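Local coordinates for short chain dehydrogenase (A0QTM2 homolog) (Mycobacterium thermoresistibile, PDB 3SC4), which probably catalyses NAD(P)-dependent oxidation or reduction of a substrate not yet identified, as a member of the short-chain dehydrogenase family, at residues 185-198 with 236-248. Sequence-based numbering, arbitrary orientation.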
ATOM      1  N   ARG B 185      19.327  -6.679  -1.162  1.00 28.84           N
ATOM      2  CA  ARG B 185      20.582  -6.107  -0.677  1.00 30.74           C
ATOM      3  C   ARG B 185      21.759  -7.083  -0.878  1.00 32.51           C
ATOM      4  O   ARG B 185      22.798  -6.692  -1.384  1.00 33.42           O
ATOM      5  CB  ARG B 185      20.446  -5.710   0.805  1.00 30.93           C
ATOM      6  CG  ARG B 185      21.601  -4.843   1.341  1.00 34.60           C
ATOM      7  CD  ARG B 185      21.369  -4.406   2.785  1.00 37.74           C
ATOM      8  NE  ARG B 185      20.326  -3.363   2.870  1.00 39.58           N
ATOM      9  CZ  ARG B 185      20.536  -2.056   2.669  1.00 38.66           C
ATOM     10  NH1 ARG B 185      21.753  -1.594   2.383  1.00 38.37           N
ATOM     11  NH2 ARG B 185      19.526  -1.202   2.778  1.00 38.09           N
ATOM     12  N   ASP B 186      21.579  -8.351  -0.517  1.00 33.61           N
ATOM     13  CA  ASP B 186      22.627  -9.372  -0.698  1.00 35.16           C
ATOM     14  C   ASP B 186      22.948  -9.638  -2.162  1.00 35.23           C
ATOM     15  O   ASP B 186      24.121  -9.914  -2.508  1.00 36.64           O
ATOM     16  CB  ASP B 186      22.236 -10.703  -0.030  1.00 36.06           C
ATOM     17  CG  ASP B 186      22.400 -10.668   1.489  1.00 38.74           C
ATOM     18  OD1 ASP B 186      22.846  -9.604   2.013  1.00 40.33           O
ATOM     19  OD2 ASP B 186      22.076 -11.698   2.150  1.00 39.92           O
ATOM     20  N   ALA B 187      21.925  -9.573  -3.017  1.00 33.42           N
ATOM     21  CA  ALA B 187      22.131  -9.741  -4.459  1.00 33.36           C
ATOM     22  C   ALA B 187      22.778  -8.488  -5.085  1.00 32.85           C
ATOM     23  O   ALA B 187      23.247  -8.525  -6.210  1.00 33.78           O
ATOM     24  CB  ALA B 187      20.814 -10.090  -5.159  1.00 31.60           C
ATOM     25  N   GLY B 188      22.789  -7.372  -4.362  1.00 31.92           N
ATOM     26  CA  GLY B 188      23.407  -6.133  -4.868  1.00 31.26           C
ATOM     27  C   GLY B 188      22.618  -5.365  -5.928  1.00 29.53           C
ATOM     28  O   GLY B 188      23.206  -4.706  -6.777  1.00 29.87           O
ATOM     29  N   ILE B 189      21.288  -5.427  -5.884  1.00 27.65           N
ATOM     30  CA  ILE B 189      20.463  -4.584  -6.752  1.00 25.77           C
ATOM     31  C   ILE B 189      19.950  -3.395  -5.950  1.00 24.48           C
ATOM     32  O   ILE B 189      19.279  -3.578  -4.939  1.00 24.30           O
ATOM     33  CB  ILE B 189      19.252  -5.334  -7.331  1.00 25.34           C
ATOM     34  CG1 ILE B 189      19.699  -6.550  -8.156  1.00 26.24           C
ATOM     35  CG2 ILE B 189      18.418  -4.388  -8.209  1.00 21.57           C
ATOM     36  CD1 ILE B 189      18.623  -7.610  -8.242  1.00 27.35           C
ATOM     37  N   ALA B 190      20.274  -2.187  -6.404  1.00 23.16           N
ATOM     38  CA  ALA B 190      19.783  -0.970  -5.778  1.00 21.84           C
ATOM     39  C   ALA B 190      18.303  -0.879  -6.046  1.00 20.42           C
ATOM     40  O   ALA B 190      17.869  -1.285  -7.112  1.00 20.52           O
ATOM     41  CB  ALA B 190      20.487   0.251  -6.330  1.00 21.26           C
ATOM     42  N   SER B 191      17.539  -0.380  -5.069  1.00 19.39           N
ATOM     43  CA  SER B 191      16.151   0.024  -5.281  1.00 18.27           C
ATOM     44  C   SER B 191      15.877   1.300  -4.512  1.00 17.81           C
ATOM     45  O   SER B 191      15.961   1.330  -3.282  1.00 18.04           O
ATOM     46  CB  SER B 191      15.169  -1.064  -4.821  1.00 18.48           C
ATOM     47  OG  SER B 191      13.825  -0.723  -5.146  1.00 17.30           O
ATOM     48  N   ASN B 192      15.532   2.348  -5.240  1.00 17.46           N
ATOM     49  CA  ASN B 192      15.292   3.666  -4.655  1.00 17.75           C
ATOM     50  C   ASN B 192      13.993   4.252  -5.205  1.00 16.80           C
ATOM     51  O   ASN B 192      13.477   3.801  -6.226  1.00 16.70           O
ATOM     52  CB  ASN B 192      16.457   4.628  -4.979  1.00 18.46           C
ATOM     53  CG  ASN B 192      17.770   4.206  -4.340  1.00 18.95           C
ATOM     54  OD1 ASN B 192      17.940   4.311  -3.122  1.00 20.51           O
ATOM     55  ND2 ASN B 192      18.703   3.724  -5.156  1.00 15.98           N
ATOM     56  N   THR B 193      13.471   5.268  -4.539  1.00 16.64           N
ATOM     57  CA  THR B 193      12.366   6.024  -5.126  1.00 16.32           C
ATOM     58  C   THR B 193      12.832   7.440  -5.419  1.00 16.43           C
ATOM     59  O   THR B 193      13.770   7.938  -4.790  1.00 16.80           O
ATOM     60  CB  THR B 193      11.147   6.078  -4.194  1.00 15.98           C
ATOM     61  OG1 THR B 193      11.494   6.827  -3.032  1.00 16.57           O
ATOM     62  CG2 THR B 193      10.694   4.675  -3.776  1.00 14.55           C
ATOM     63  N   LEU B 194      12.142   8.099  -6.346  1.00 16.11           N
ATOM     64  CA  LEU B 194      12.525   9.445  -6.780  1.00 16.06           C
ATOM     65  C   LEU B 194      11.293  10.232  -7.118  1.00 15.89           C
ATOM     66  O   LEU B 194      10.451   9.748  -7.902  1.00 16.17           O
ATOM     67  CB  LEU B 194      13.448   9.356  -8.002  1.00 16.07           C
ATOM     68  CG  LEU B 194      14.056  10.638  -8.566  1.00 16.09           C
ATOM     69  CD1 LEU B 194      14.941  11.284  -7.508  1.00 13.02           C
ATOM     70  CD2 LEU B 194      14.836  10.395  -9.913  1.00 15.12           C
ATOM     71  N   TRP B 195      11.213  11.450  -6.574  1.00 16.00           N
ATOM     72  CA  TRP B 195      10.010  12.285  -6.614  1.00 16.07           C
ATOM     73  C   TRP B 195      10.401  13.775  -6.743  1.00 17.19           C
ATOM     74  O   TRP B 195      11.363  14.215  -6.118  1.00 18.34           O
ATOM     75  CB  TRP B 195       9.242  12.058  -5.312  1.00 15.63           C
ATOM     76  CG  TRP B 195       7.812  12.567  -5.271  1.00 15.53           C
ATOM     77  CD1 TRP B 195       7.327  13.541  -4.468  1.00 14.90           C
ATOM     78  CD2 TRP B 195       6.695  12.047  -5.986  1.00 14.75           C
ATOM     79  NE1 TRP B 195       5.993  13.692  -4.663  1.00 14.39           N
ATOM     80  CE2 TRP B 195       5.577  12.794  -5.602  1.00 14.73           C
ATOM     81  CE3 TRP B 195       6.541  11.047  -6.950  1.00 16.54           C
ATOM     82  CZ2 TRP B 195       4.302  12.575  -6.140  1.00 14.86           C
ATOM     83  CZ3 TRP B 195       5.280  10.819  -7.489  1.00 15.90           C
ATOM     84  CH2 TRP B 195       4.172  11.588  -7.080  1.00 15.36           C
ATOM     85  N   PRO B 196       9.666  14.561  -7.537  1.00 17.15           N
ATOM     86  CA  PRO B 196      10.050  15.941  -7.746  1.00 17.51           C
ATOM     87  C   PRO B 196       9.387  16.871  -6.732  1.00 17.94           C
ATOM     88  O   PRO B 196       8.307  16.587  -6.248  1.00 18.18           O
ATOM     89  CB  PRO B 196       9.509  16.215  -9.144  1.00 17.61           C
ATOM     90  CG  PRO B 196       8.263  15.426  -9.202  1.00 17.21           C
ATOM     91  CD  PRO B 196       8.465  14.224  -8.315  1.00 17.23           C
ATOM     92  N   ARG B 197      10.011  17.993  -6.430  1.00 18.54           N
ATOM     93  CA  ARG B 197       9.482  18.877  -5.400  1.00 18.91           C
ATOM     94  C   ARG B 197       8.353  19.750  -5.897  1.00 18.86           C
ATOM     95  O   ARG B 197       7.568  20.251  -5.092  1.00 19.43           O
ATOM     96  CB  ARG B 197      10.573  19.806  -4.846  1.00 19.60           C
ATOM     97  CG  ARG B 197      11.477  19.165  -3.866  1.00 19.47           C
ATOM     98  CD  ARG B 197      12.370  20.187  -3.209  1.00 19.53           C
ATOM     99  NE  ARG B 197      13.116  19.591  -2.110  1.00 20.35           N
ATOM    100  CZ  ARG B 197      12.790  19.665  -0.820  1.00 20.85           C
ATOM    101  NH1 ARG B 197      11.708  20.312  -0.404  1.00 23.19           N
ATOM    102  NH2 ARG B 197      13.559  19.080   0.076  1.00 21.53           N
ATOM    103  N   THR B 198       8.304  19.995  -7.201  1.00 18.77           N
ATOM    104  CA  THR B 198       7.272  20.834  -7.775  1.00 19.09           C
ATOM    105  C   THR B 198       6.443  19.996  -8.720  1.00 19.12           C
ATOM    106  O   THR B 198       6.816  18.869  -9.034  1.00 19.70           O
ATOM    107  CB  THR B 198       7.881  21.953  -8.598  1.00 19.67           C
ATOM    108  OG1 THR B 198       8.375  21.404  -9.832  1.00 17.74           O
ATOM    109  CG2 THR B 198       9.005  22.645  -7.824  1.00 19.59           C
ATOM    110  N   SER B 236      25.459   0.350  -6.493  1.00 31.60           N
ATOM    111  CA  SER B 236      24.285  -0.408  -6.077  1.00 30.54           C
ATOM    112  C   SER B 236      24.137  -0.484  -4.531  1.00 30.68           C
ATOM    113  O   SER B 236      23.105  -0.932  -4.028  1.00 30.39           O
ATOM    114  CB  SER B 236      24.310  -1.805  -6.722  1.00 31.02           C
ATOM    115  OG  SER B 236      24.192  -1.708  -8.139  1.00 28.90           O
ATOM    116  N   SER B 237      25.152  -0.033  -3.787  1.00 30.48           N
ATOM    117  CA  SER B 237      25.030   0.151  -2.335  1.00 29.67           C
ATOM    118  C   SER B 237      24.158   1.378  -1.977  1.00 28.15           C
ATOM    119  O   SER B 237      23.676   1.515  -0.856  1.00 27.56           O
ATOM    120  CB  SER B 237      26.438   0.293  -1.722  1.00 30.84           C
ATOM    121  OG  SER B 237      27.155   1.359  -2.327  1.00 30.84           O
ATOM    122  N   TYR B 238      23.980   2.293  -2.919  1.00 27.40           N
ATOM    123  CA  TYR B 238      23.097   3.461  -2.697  1.00 26.56           C
ATOM    124  C   TYR B 238      21.646   3.022  -2.905  1.00 24.30           C
ATOM    125  O   TYR B 238      21.146   3.046  -4.007  1.00 23.84           O
ATOM    126  CB  TYR B 238      23.489   4.542  -3.675  1.00 26.60           C
ATOM    127  CG  TYR B 238      22.769   5.852  -3.579  1.00 29.00           C
ATOM    128  CD1 TYR B 238      23.186   6.837  -2.667  1.00 32.96           C
ATOM    129  CD2 TYR B 238      21.723   6.159  -4.452  1.00 27.44           C
ATOM    130  CE1 TYR B 238      22.555   8.084  -2.617  1.00 32.71           C
ATOM    131  CE2 TYR B 238      21.093   7.385  -4.406  1.00 28.43           C
ATOM    132  CZ  TYR B 238      21.512   8.347  -3.495  1.00 31.62           C
ATOM    133  OH  TYR B 238      20.877   9.557  -3.449  1.00 32.40           O
ATOM    134  N   THR B 239      21.002   2.599  -1.827  1.00 23.53           N
ATOM    135  CA  THR B 239      19.782   1.805  -1.904  1.00 22.43           C
ATOM    136  C   THR B 239      18.886   2.088  -0.699  1.00 21.67           C
ATOM    137  O   THR B 239      19.333   2.579   0.338  1.00 21.45           O
ATOM    138  CB  THR B 239      20.129   0.303  -1.950  1.00 23.02           C
ATOM    139  OG1 THR B 239      18.991  -0.458  -2.352  1.00 21.96           O
ATOM    140  CG2 THR B 239      20.651  -0.179  -0.580  1.00 22.52           C
ATOM    141  N   GLY B 240      17.603   1.814  -0.867  1.00 20.58           N
ATOM    142  CA  GLY B 240      16.628   2.051   0.188  1.00 20.11           C
ATOM    143  C   GLY B 240      16.311   3.503   0.486  1.00 19.57           C
ATOM    144  O   GLY B 240      15.848   3.808   1.582  1.00 19.48           O
ATOM    145  N   ASN B 241      16.573   4.397  -0.467  1.00 19.24           N
ATOM    146  CA  ASN B 241      16.393   5.840  -0.259  1.00 18.99           C
ATOM    147  C   ASN B 241      15.128   6.342  -0.912  1.00 18.12           C
ATOM    148  O   ASN B 241      14.810   5.955  -2.053  1.00 17.62           O
ATOM    149  CB  ASN B 241      17.537   6.614  -0.874  1.00 19.58           C
ATOM    150  CG  ASN B 241      18.863   6.266  -0.272  1.00 21.53           C
ATOM    151  OD1 ASN B 241      19.709   5.631  -0.916  1.00 23.88           O
ATOM    152  ND2 ASN B 241      19.078   6.706   0.952  1.00 20.42           N
ATOM    153  N   THR B 242      14.414   7.222  -0.214  1.00 18.00           N
ATOM    154  CA  THR B 242      13.237   7.870  -0.802  1.00 16.89           C
ATOM    155  C   THR B 242      13.679   9.303  -1.142  1.00 17.83           C
ATOM    156  O   THR B 242      13.678  10.181  -0.279  1.00 17.74           O
ATOM    157  CB  THR B 242      11.977   7.830   0.138  1.00 16.82           C
ATOM    158  OG1 THR B 242      12.224   8.518   1.377  1.00 16.39           O
ATOM    159  CG2 THR B 242      11.554   6.424   0.447  1.00 12.85           C
ATOM    160  N   LEU B 243      14.072   9.506  -2.406  1.00 18.14           N
ATOM    161  CA  LEU B 243      14.761  10.737  -2.878  1.00 18.40           C
ATOM    162  C   LEU B 243      13.863  11.795  -3.543  1.00 18.52           C
ATOM    163  O   LEU B 243      12.851  11.475  -4.186  1.00 18.19           O
ATOM    164  CB  LEU B 243      15.829  10.334  -3.895  1.00 17.91           C
ATOM    165  CG  LEU B 243      16.877   9.368  -3.344  1.00 17.45           C
ATOM    166  CD1 LEU B 243      17.612   8.654  -4.458  1.00 16.24           C
ATOM    167  CD2 LEU B 243      17.852  10.152  -2.452  1.00 14.64           C
ATOM    168  N   LEU B 244      14.272  13.055  -3.404  1.00 18.83           N
ATOM    169  CA  LEU B 244      13.653  14.178  -4.105  1.00 18.27           C
ATOM    170  C   LEU B 244      14.572  14.691  -5.236  1.00 18.42           C
ATOM    171  O   LEU B 244      15.757  14.832  -5.025  1.00 18.83           O
ATOM    172  CB  LEU B 244      13.409  15.311  -3.110  1.00 18.62           C
ATOM    173  CG  LEU B 244      12.358  15.048  -2.033  1.00 18.87           C
ATOM    174  CD1 LEU B 244      12.284  16.209  -1.027  1.00 18.83           C
ATOM    175  CD2 LEU B 244      11.021  14.805  -2.685  1.00 15.39           C
ATOM    176  N   CYS B 245      14.033  15.009  -6.414  1.00 18.27           N
ATOM    177  CA  CYS B 245      14.884  15.348  -7.554  1.00 19.14           C
ATOM    178  C   CYS B 245      15.871  16.496  -7.253  1.00 20.08           C
ATOM    179  O   CYS B 245      17.091  16.348  -7.360  1.00 19.85           O
ATOM    180  CB  CYS B 245      14.032  15.707  -8.770  1.00 18.82           C
ATOM    181  SG  CYS B 245      13.074  14.309  -9.417  1.00 19.79           S
ATOM    182  N   GLU B 246      15.327  17.634  -6.857  1.00 20.53           N
ATOM    183  CA  GLU B 246      16.136  18.806  -6.640  1.00 21.91           C
ATOM    184  C   GLU B 246      17.259  18.537  -5.620  1.00 22.94           C
ATOM    185  O   GLU B 246      18.414  18.900  -5.848  1.00 24.04           O
ATOM    186  CB  GLU B 246      15.258  19.968  -6.198  1.00 22.47           C
ATOM    187  CG  GLU B 246      14.390  20.537  -7.310  1.00 22.04           C
ATOM    188  CD  GLU B 246      13.051  19.833  -7.461  1.00 21.89           C
ATOM    189  OE1 GLU B 246      12.945  18.625  -7.129  1.00 20.14           O
ATOM    190  OE2 GLU B 246      12.110  20.499  -7.953  1.00 21.88           O
ATOM    191  N   ASP B 247      16.933  17.856  -4.531  1.00 22.60           N
ATOM    192  CA  ASP B 247      17.942  17.511  -3.527  1.00 23.63           C
ATOM    193  C   ASP B 247      19.069  16.657  -4.129  1.00 23.74           C
ATOM    194  O   ASP B 247      20.242  16.891  -3.876  1.00 25.01           O
ATOM    195  CB  ASP B 247      17.301  16.798  -2.328  1.00 22.95           C
ATOM    196  CG  ASP B 247      16.174  17.594  -1.718  1.00 24.27           C
ATOM    197  OD1 ASP B 247      15.361  18.155  -2.478  1.00 25.88           O
ATOM    198  OD2 ASP B 247      16.076  17.667  -0.478  1.00 27.82           O
ATOM    199  N   VAL B 248      18.703  15.662  -4.919  1.00 23.23           N
ATOM    200  CA  VAL B 248      19.680  14.789  -5.542  1.00 23.00           C
ATOM    201  C   VAL B 248      20.606  15.613  -6.428  1.00 24.22           C
ATOM    202  O   VAL B 248      21.841  15.416  -6.431  1.00 24.35           O
ATOM    203  CB  VAL B 248      18.979  13.687  -6.357  1.00 21.95           C
ATOM    204  CG1 VAL B 248      19.952  12.984  -7.288  1.00 21.72           C
ATOM    205  CG2 VAL B 248      18.337  12.709  -5.410  1.00 19.37           C
TER
HETATM  206  O   HOH W   1      19.128  -3.169  -2.374  1.00  9.68           O
HETATM  207  O   HOH W   2      10.866   9.491  -3.332  1.00 12.87           O
HETATM  208  O   HOH W   3      10.079  19.491  -9.341  1.00  7.61           O
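Arg197 lays one face of its guanidinium against Leu244, Arg197 NH2 lying 3.3 Å from Leu244 CD1, and turns its edge to Asp247. Two of its nitrogens make a side-on salt bridge: Arg197 NE reaches Asp247 OD1 at 2.7 Å and Arg197 NH2 reaches Asp247 OD2 at 2.9 Å, each on a syn lone pair, the two planes only 6° apart. This clamp sits at the C-terminal end of the last two strands of the parallel Rossmann-fold sheet, where strand 242-244 forms the edge beside 190-195 and runs straight into helix 245-252. Parallel-sheet backbone bonds run from Thr193 N to Asn241 O as far as Cys245 N to Trp195 O, while Leu194 CD1 packs on Leu243 CB at 3.8 Å. Glu246 bends at chi2 (88°) to bring OE1 to Arg197 N, and its OE2 pairs with Arg219. At the other end the amide of buried Asn192 bridges to the loop before strand 242-244, OD1 accepting from Asn241 N in the carbonyl plane, on a lone pair. Thr239 OG1, anti to the backbone N (chi1 -166°), accepts from Ser191 N and donates to a water on Ile189 O. The same Asn192 amide gives a nearly straight 2.8 Å bond from Asn192 ND2 to Tyr238 O.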